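Local coordinates for peptidoglycan glycosyltransferase (Atopobium parvulum, PDB 4OVD), which belongs to the penicillin-binding proteins, joining an N-terminal dimerisation domain to a C-terminal penicillin-binding domain of the transpeptidase family, at residues N308-P313 against Q362-K367; T301-V306 against S462-M467; F317-E322 against S352-A357. One frame throughout, in Å; residues are numbered along the deposited sequence.

Interaction 1 of 3, residues N308-P313 against Q362-K367; sequences NNLFGP and QLIGDK
Phe-311 and Leu-310, in the loop that follows helix 298-307, lean on Leu-363 and Ile-364 at the end of helix 353-364. The more enclosed side of the contact is the inner one, where Phe-311 and Ile-364 are both buried. In Phe-311 a chi1 of 45° tucks CG between the two backbone branches, and the ring extends from there to the helix end. CG1 of Ile-364 reaches the ring at its edge, close to the ring plane, 4.1 Å from CE2. Leu-363 meets the same ring obliquely, with its CD1 3.7 Å from CD2 of Phe-311. Val-306 and Val-344 also pack against Phe-311, from helices 298-307 and 344-350.

On the solvent side lie the two partly exposed leucines, and Leu-310 touches through CD1, which makes the closest approach of the whole contact. This methyl sits 3.4 Å from the carbonyl O of Leu-363 and 3.7 Å from CA of Ile-364, so it rests on helix backbone as much as on side chain. From the next helix, NE of Arg-368 donates to Ile-364 O and NH2 weakly to Leu-363 O, and the arginine side chain also touches Leu-310. No hydrogen bond joins the two segments: loop and helix end meet by van der Waals contact, while the polar helix-end carbonyls are served by the arginine.

Interaction 2 of 3, residues T301-V306 against S462-M467; sequences TTSIGV and SAELDM
Glu-464 reaches across from helix 458-474 to lay its carboxylate on the backbone of helix 298-307 at Thr-302 and Ser-303. Its CB stands 4.1 Å from OG of Ser-303. The first torsion (chi1 -67°) puts CG beside the backbone N, and CG comes within 3.1 Å of the same serine oxygen, a close van der Waals approach; the hydroxyl itself is hydrogen-bonded to Val-299 O. A bend at chi2 (-71°) then turns the chain, bringing CD too beside the serine hydroxyl. Of the two carboxylate oxygens, OE1 lies 2.7 Å from OG1 of Thr-302, at hydrogen-bonding distance, though the hydroxyl proton may instead go to Lys-298 O.

Lys-298, at the start of the helix, is the lysine of the Ser-X-X-Lys signature of penicillin-binding proteins, so Glu-464 meets the helix that begins with this lysine, one turn on. The two short segments run roughly antiparallel, at 141°, with their axes 10.0 Å apart.

OE2 is less comfortably placed. It is 3.0 Å from Ser-303 N, but at an angle too poor for a hydrogen bond, and 3.1 Å from Thr-302 O, which is likewise an acceptor. So close an oxygen, in a buried setting, might raise the pKa of the carboxyl group. CG2 of Val-306 covers OE2 at 3.7 Å, the valine and the acid running alongside with opposite headings. Flanking the acid, selenomethionine Met-467 curls at its last torsion and brings CE to 4.2 Å from CB of Thr-302, while CG1 of Val-306 approaches CB of Ala-463 where Pro-313 also packs.

Interaction 3 of 3, residues F317-E322 against S352-A357; sequences FNIPTE and SNVGMA
With chi1 at 179°, Val-354 swings CG1 to the far side of its backbone N and toward Ile-319, whose own chi1 of -58° places CG2 in the matching position; the two methyls meet at 3.6 Å. The contact sets the end of strand 316-319, paired antiparallel with strand 340-343, on the first turn of helix 353-364. The Ser-X-Asn signature of penicillin-binding proteins leads into that turn and ends at Asn-353, and OD1 of Asn-353 bonds NZ of Lys-298.

Val-354 carries most of the contact on the helix side. CG1 lies 3.5 Å from the carbonyl O of Pro-320, while CG2 points further along the loop, 3.7 Å from O of Thr-321. Both O of Ile-319 and O of Pro-320 are hydrogen-bonded by Arg-336, so both carbonyls are satisfied, and the methyl merely rests on that of Pro-320. Ile-319 settles over Gly-355, where no side chain intervenes: its CD1 comes to 3.9 Å from CA of the glycine. Beneath, Ser-352 is the N-cap, tied also to Asp-332, and its OG accepts from Gly-355 N at 2.9 Å with an N-H...O angle of 154°.

Interactions 1 and 3 hold opposite ends of helix 353-364, the first at its C-terminal end and the second at its N-terminal turn; both are partly buried and apolar across the interface, and they meet where CD1 of Leu-363 packs 3.4 Å from CZ of Phe-317. Interaction 2 is the buried one of the three, and its centre is a carboxylate instead of methyls. Helix 298-307 connects it to both others: Leu-310 N makes a probable hydrogen bond to Gly-305 O, and Thr-302 touches Met-356. Along the chain interaction 3 is nested within interaction 1, itself nested within interaction 2.

Interaction 1 of 3, residues N308-P313 against Q362-K367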
loop_
_atom_site.group_PDB
_atom_site.type_symbol
_atom_site.label_atom_id
_atom_site.label_comp_id
_atom_site.label_asym_id
_atom_site.label_seq_id
_atom_site.Cartn_x
_atom_site.Cartn_y
_atom_site.Cartn_z
ATOM N N ASN A 308 0.025 5.745 -23.534
ATOM C CA ASN A 308 -0.790 6.191 -24.682
ATOM C C ASN A 308 0.081 6.815 -25.798
ATOM O O ASN A 308 -0.429 7.348 -26.761
ATOM C CB ASN A 308 -1.829 7.178 -24.212
ATOM C CG ASN A 308 -3.094 6.485 -23.710
ATOM O OD1 ASN A 308 -3.916 6.136 -24.485
ATOM N ND2 ASN A 308 -3.256 6.372 -22.430
ATOM N N ASN A 309 1.397 6.810 -25.610
ATOM C CA ASN A 309 2.359 7.298 -26.619
ATOM C C ASN A 309 2.198 8.801 -26.885
ATOM O O ASN A 309 2.294 9.288 -28.008
ATOM C CB ASN A 309 2.261 6.508 -27.928
ATOM C CG ASN A 309 2.557 4.982 -27.770
ATOM O OD1 ASN A 309 1.871 4.166 -28.334
ATOM N ND2 ASN A 309 3.526 4.625 -26.981
ATOM N N LEU A 310 2.011 9.529 -25.808
ATOM C CA LEU A 310 1.817 10.931 -25.901
ATOM C C LEU A 310 3.067 11.697 -25.546
ATOM O O LEU A 310 3.138 12.894 -25.792
ATOM C CB LEU A 310 0.685 11.355 -24.988
ATOM C CG LEU A 310 -0.652 10.686 -25.307
ATOM C CD1 LEU A 310 -1.666 11.131 -24.281
ATOM C CD2 LEU A 310 -1.195 10.956 -26.688
ATOM N N PHE A 311 4.022 11.016 -24.942
ATOM C CA PHE A 311 5.319 11.575 -24.649
ATOM C C PHE A 311 6.164 10.469 -24.128
ATOM O O PHE A 311 5.660 9.363 -23.845
ATOM C CB PHE A 311 5.245 12.695 -23.555
ATOM C CG PHE A 311 4.388 12.367 -22.360
ATOM C CD1 PHE A 311 4.834 11.555 -21.355
ATOM C CD2 PHE A 311 3.107 12.940 -22.246
ATOM C CE1 PHE A 311 4.036 11.293 -20.235
ATOM C CE2 PHE A 311 2.304 12.651 -21.156
ATOM C CZ PHE A 311 2.779 11.833 -20.149
ATOM N N GLY A 312 7.451 10.744 -23.954
ATOM C CA GLY A 312 8.365 9.729 -23.320
ATOM C C GLY A 312 9.207 10.472 -22.267
ATOM O O GLY A 312 9.075 11.684 -22.139
ATOM N N PRO A 313 10.100 9.769 -21.534
ATOM C CA PRO A 313 10.924 10.361 -20.478
ATOM C C PRO A 313 11.703 11.606 -20.885
ATOM O O PRO A 313 11.828 12.568 -20.128
ATOM C CB PRO A 313 11.875 9.241 -20.158
ATOM C CG PRO A 313 11.058 8.021 -20.371
ATOM C CD PRO A 313 10.239 8.307 -21.576
ATOM N N GLN A 362 -2.761 19.447 -21.389
ATOM C CA GLN A 362 -2.401 19.708 -22.775
ATOM C C GLN A 362 -2.152 18.475 -23.606
ATOM O O GLN A 362 -2.251 18.540 -24.813
ATOM C CB GLN A 362 -1.122 20.530 -22.802
ATOM C CG GLN A 362 -1.245 21.841 -22.033
ATOM C CD GLN A 362 -2.262 22.779 -22.665
ATOM O OE1 GLN A 362 -3.162 23.298 -22.004
ATOM N NE2 GLN A 362 -2.179 22.910 -23.963
ATOM N N LEU A 363 -1.774 17.362 -22.992
ATOM C CA LEU A 363 -1.446 16.191 -23.781
ATOM C C LEU A 363 -2.354 15.006 -23.548
ATOM O O LEU A 363 -2.746 14.386 -24.505
ATOM C CB LEU A 363 -0.030 15.752 -23.468
ATOM C CG LEU A 363 0.998 16.874 -23.706
ATOM C CD1 LEU A 363 2.360 16.426 -23.260
ATOM C CD2 LEU A 363 1.011 17.217 -25.193
ATOM N N ILE A 364 -2.638 14.649 -22.287
ATOM C CA ILE A 364 -3.424 13.428 -22.048
ATOM C C ILE A 364 -4.880 13.680 -22.305
ATOM O O ILE A 364 -5.511 12.953 -23.094
ATOM C CB ILE A 364 -3.196 12.856 -20.649
ATOM C CG1 ILE A 364 -1.673 12.759 -20.359
ATOM C CG2 ILE A 364 -3.923 11.519 -20.469
ATOM C CD1 ILE A 364 -1.331 12.385 -18.924
ATOM N N GLY A 365 -5.456 14.670 -21.641
ATOM C CA GLY A 365 -6.864 14.932 -21.861
ATOM C C GLY A 365 -7.557 14.144 -20.772
ATOM O O GLY A 365 -7.078 13.090 -20.340
ATOM N N ASP A 366 -8.725 14.621 -20.361
ATOM C CA ASP A 366 -9.458 14.001 -19.264
ATOM C C ASP A 366 -9.927 12.604 -19.568
ATOM O O ASP A 366 -9.879 11.741 -18.732
ATOM C CB ASP A 366 -10.677 14.880 -18.924
ATOM C CG ASP A 366 -10.254 16.143 -18.192
ATOM O OD1 ASP A 366 -9.043 16.241 -17.788
ATOM O OD2 ASP A 366 -11.127 16.993 -17.970
ATOM N N LYS A 367 -10.403 12.408 -20.773
ATOM C CA LYS A 367 -10.896 11.096 -21.177
ATOM C C LYS A 367 -9.856 9.998 -21.050
ATOM O O LYS A 367 -10.157 8.957 -20.452
ATOM C CB LYS A 367 -11.420 11.146 -22.616
ATOM C CG LYS A 367 -11.881 9.780 -23.119
ATOM C CD LYS A 367 -12.729 9.923 -24.377
ATOM C CE LYS A 367 -12.957 8.555 -24.976
ATOM N NZ LYS A 367 -13.870 8.696 -26.108
#

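Interaction 2 of 3, residues T301-V306 against S462-M467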
loop_
_atom_site.group_PDB
_atom_site.type_symbol
_atom_site.label_atom_id
_atom_site.label_comp_id
_atom_site.label_asym_id
_atom_site.label_seq_id
_atom_site.Cartn_x
_atom_site.Cartn_y
_atom_site.Cartn_z
ATOM N N THR A 301 0.061 9.076 -13.481
ATOM C CA THR A 301 -0.122 10.059 -14.523
ATOM C C THR A 301 0.895 9.892 -15.639
ATOM O O THR A 301 0.546 9.980 -16.837
ATOM C CB THR A 301 0.023 11.437 -13.930
ATOM O OG1 THR A 301 -0.939 11.540 -12.855
ATOM C CG2 THR A 301 -0.091 12.514 -15.047
ATOM N N THR A 302 2.171 9.685 -15.298
ATOM C CA THR A 302 3.160 9.566 -16.386
ATOM C C THR A 302 3.008 8.251 -17.100
ATOM O O THR A 302 3.229 8.177 -18.321
ATOM C CB THR A 302 4.592 9.770 -15.863
ATOM O OG1 THR A 302 4.748 8.957 -14.701
ATOM C CG2 THR A 302 4.778 11.157 -15.329
ATOM N N SER A 303 2.705 7.190 -16.364
ATOM C CA SER A 303 2.445 5.913 -17.023
ATOM C C SER A 303 1.331 5.994 -18.079
ATOM O O SER A 303 1.446 5.443 -19.177
ATOM C CB SER A 303 2.050 4.876 -16.005
ATOM O OG SER A 303 3.181 4.652 -15.213
ATOM N N ILE A 304 0.243 6.657 -17.748
ATOM C CA ILE A 304 -0.855 6.802 -18.669
ATOM C C ILE A 304 -0.477 7.518 -19.970
ATOM O O ILE A 304 -0.865 7.064 -21.036
ATOM C CB ILE A 304 -2.020 7.529 -17.971
ATOM C CG1 ILE A 304 -2.606 6.647 -16.891
ATOM C CG2 ILE A 304 -3.125 7.856 -18.960
ATOM C CD1 ILE A 304 -3.559 7.452 -15.977
ATOM N N GLY A 305 0.283 8.614 -19.861
ATOM C CA GLY A 305 0.729 9.351 -20.989
ATOM C C GLY A 305 1.663 8.543 -21.862
ATOM O O GLY A 305 1.501 8.425 -23.091
ATOM N N VAL A 306 2.596 7.907 -21.215
ATOM C CA VAL A 306 3.586 7.136 -21.923
ATOM C C VAL A 306 2.921 5.945 -22.579
ATOM O O VAL A 306 3.138 5.639 -23.747
ATOM C CB VAL A 306 4.678 6.666 -20.952
ATOM C CG1 VAL A 306 5.572 5.614 -21.638
ATOM C CG2 VAL A 306 5.519 7.840 -20.475
ATOM N N SER A 462 9.077 -0.175 -18.153
ATOM C CA SER A 462 10.487 0.088 -18.172
ATOM C C SER A 462 10.829 1.577 -18.226
ATOM O O SER A 462 11.767 1.991 -17.599
ATOM C CB SER A 462 11.134 -0.576 -19.415
ATOM O OG SER A 462 10.994 -1.960 -19.291
ATOM N N ALA A 463 10.110 2.378 -19.008
ATOM C CA ALA A 463 10.391 3.805 -19.077
ATOM C C ALA A 463 10.047 4.424 -17.693
ATOM O O ALA A 463 10.788 5.228 -17.193
ATOM C CB ALA A 463 9.556 4.451 -20.175
ATOM N N GLU A 464 8.957 3.976 -17.044
ATOM C CA GLU A 464 8.619 4.485 -15.737
ATOM C C GLU A 464 9.671 4.098 -14.663
ATOM O O GLU A 464 10.038 4.941 -13.801
ATOM C CB GLU A 464 7.265 4.023 -15.305
ATOM C CG GLU A 464 6.132 4.580 -16.131
ATOM C CD GLU A 464 5.865 6.069 -15.896
ATOM O OE1 GLU A 464 5.848 6.541 -14.726
ATOM O OE2 GLU A 464 5.663 6.774 -16.916
ATOM N N LEU A 465 10.135 2.855 -14.673
ATOM C CA LEU A 465 11.151 2.454 -13.730
ATOM C C LEU A 465 12.415 3.297 -13.922
ATOM O O LEU A 465 13.070 3.687 -12.928
ATOM C CB LEU A 465 11.538 0.984 -13.892
ATOM C CG LEU A 465 10.607 -0.090 -13.343
ATOM C CD1 LEU A 465 11.114 -1.499 -13.758
ATOM C CD2 LEU A 465 10.452 0.034 -11.822
ATOM N N ASP A 466 12.779 3.530 -15.190
ATOM C CA ASP A 466 13.922 4.376 -15.491
ATOM C C ASP A 466 13.761 5.754 -14.841
ATOM O O ASP A 466 14.688 6.273 -14.233
ATOM C CB ASP A 466 14.175 4.521 -16.989
ATOM C CG ASP A 466 15.542 5.140 -17.277
ATOM O OD1 ASP A 466 16.552 4.459 -17.008
ATOM O OD2 ASP A 466 15.609 6.296 -17.761
HETATM N N MSE A 467 12.592 6.345 -14.946
HETATM C CA MSE A 467 12.386 7.634 -14.348
HETATM C C MSE A 467 12.358 7.546 -12.841
HETATM O O MSE A 467 12.896 8.404 -12.188
HETATM C CB MSE A 467 11.160 8.395 -14.816
HETATM C CG MSE A 467 11.249 8.633 -16.291
HETATM SE SE MSE A 467 9.745 9.678 -16.987
HETATM C CE MSE A 467 8.335 8.297 -17.005
#

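Interaction 3 of 3, residues F317-E322 against S352-A357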
loop_
_atom_site.group_PDB
_atom_site.type_symbol
_atom_site.label_atom_id
_atom_site.label_comp_id
_atom_site.label_asym_id
_atom_site.label_seq_id
_atom_site.Cartn_x
_atom_site.Cartn_y
_atom_site.Cartn_z
ATOM N N PHE A 317 9.265 20.072 -22.296
ATOM C CA PHE A 317 8.250 21.144 -22.362
ATOM C C PHE A 317 8.626 22.352 -21.548
ATOM O O PHE A 317 9.399 22.277 -20.567
ATOM C CB PHE A 317 6.928 20.622 -21.843
ATOM C CG PHE A 317 6.464 19.389 -22.560
ATOM C CD1 PHE A 317 5.711 19.483 -23.712
ATOM C CD2 PHE A 317 6.800 18.149 -22.083
ATOM C CE1 PHE A 317 5.311 18.353 -24.381
ATOM C CE2 PHE A 317 6.440 17.003 -22.774
ATOM C CZ PHE A 317 5.661 17.116 -23.904
ATOM N N ASN A 318 8.153 23.498 -22.010
ATOM C CA ASN A 318 8.435 24.754 -21.322
ATOM C C ASN A 318 7.382 24.885 -20.192
ATOM O O ASN A 318 6.207 25.112 -20.424
ATOM C CB ASN A 318 8.405 25.932 -22.302
ATOM C CG ASN A 318 8.997 27.190 -21.697
ATOM O OD1 ASN A 318 10.186 27.260 -21.371
ATOM N ND2 ASN A 318 8.175 28.187 -21.548
ATOM N N ILE A 319 7.813 24.671 -18.967
ATOM C CA ILE A 319 6.854 24.653 -17.851
ATOM C C ILE A 319 6.823 26.001 -17.103
ATOM O O ILE A 319 7.862 26.411 -16.536
ATOM C CB ILE A 319 7.169 23.451 -16.945
ATOM C CG1 ILE A 319 7.103 22.087 -17.730
ATOM C CG2 ILE A 319 6.235 23.359 -15.745
ATOM C CD1 ILE A 319 5.770 21.753 -18.310
ATOM N N PRO A 320 5.643 26.680 -17.065
ATOM C CA PRO A 320 5.594 27.952 -16.341
ATOM C C PRO A 320 5.739 27.801 -14.851
ATOM O O PRO A 320 5.749 26.686 -14.324
ATOM C CB PRO A 320 4.213 28.541 -16.706
ATOM C CG PRO A 320 3.388 27.346 -17.042
ATOM C CD PRO A 320 4.316 26.292 -17.579
ATOM N N THR A 321 5.830 28.932 -14.146
ATOM C CA THR A 321 5.997 28.878 -12.672
ATOM C C THR A 321 4.723 28.489 -12.060
ATOM O O THR A 321 4.711 27.954 -10.968
ATOM C CB THR A 321 6.408 30.245 -12.064
ATOM O OG1 THR A 321 5.605 31.235 -12.692
ATOM C CG2 THR A 321 7.857 30.590 -12.390
ATOM N N GLU A 322 3.625 28.804 -12.731
ATOM C CA GLU A 322 2.328 28.468 -12.214
ATOM C C GLU A 322 1.430 28.226 -13.386
ATOM O O GLU A 322 1.772 28.656 -14.453
ATOM C CB GLU A 322 1.741 29.634 -11.395
ATOM C CG GLU A 322 1.617 30.933 -12.195
ATOM C CD GLU A 322 1.042 32.125 -11.391
ATOM O OE1 GLU A 322 0.889 32.028 -10.158
ATOM O OE2 GLU A 322 0.744 33.180 -12.001
ATOM N N SER A 352 7.391 18.122 -9.968
ATOM C CA SER A 352 6.663 19.367 -10.364
ATOM C C SER A 352 5.149 19.152 -10.549
ATOM O O SER A 352 4.697 18.440 -11.476
ATOM C CB SER A 352 7.222 19.819 -11.704
ATOM O OG SER A 352 6.493 20.877 -12.329
ATOM N N ASN A 353 4.367 19.773 -9.689
ATOM C CA ASN A 353 2.937 19.747 -9.857
ATOM C C ASN A 353 2.510 20.441 -11.097
ATOM O O ASN A 353 1.565 19.989 -11.751
ATOM C CB ASN A 353 2.195 20.424 -8.681
ATOM C CG ASN A 353 2.366 19.659 -7.403
ATOM O OD1 ASN A 353 2.474 18.435 -7.394
ATOM N ND2 ASN A 353 2.288 20.351 -6.338
ATOM N N VAL A 354 3.132 21.580 -11.378
ATOM C CA VAL A 354 2.795 22.318 -12.569
ATOM C C VAL A 354 2.993 21.496 -13.844
ATOM O O VAL A 354 2.149 21.476 -14.718
ATOM C CB VAL A 354 3.590 23.617 -12.681
ATOM C CG1 VAL A 354 3.217 24.343 -13.975
ATOM C CG2 VAL A 354 3.235 24.554 -11.526
ATOM N N GLY A 355 4.095 20.779 -13.906
ATOM C CA GLY A 355 4.416 19.964 -15.090
ATOM C C GLY A 355 3.366 18.869 -15.240
ATOM O O GLY A 355 2.928 18.596 -16.370
HETATM N N MSE A 356 2.997 18.204 -14.128
HETATM C CA MSE A 356 1.965 17.162 -14.188
HETATM C C MSE A 356 0.637 17.679 -14.686
HETATM O O MSE A 356 -0.032 17.102 -15.591
HETATM C CB MSE A 356 1.775 16.574 -12.814
HETATM C CG MSE A 356 2.848 15.658 -12.310
HETATM SE SE MSE A 356 3.291 14.174 -13.485
HETATM C CE MSE A 356 4.940 14.742 -14.196
ATOM N N ALA A 357 0.256 18.835 -14.192
ATOM C CA ALA A 357 -1.058 19.396 -14.625
ATOM C C ALA A 357 -0.960 19.786 -16.089
ATOM O O ALA A 357 -1.942 19.751 -16.808
ATOM C CB ALA A 357 -1.408 20.615 -13.816
#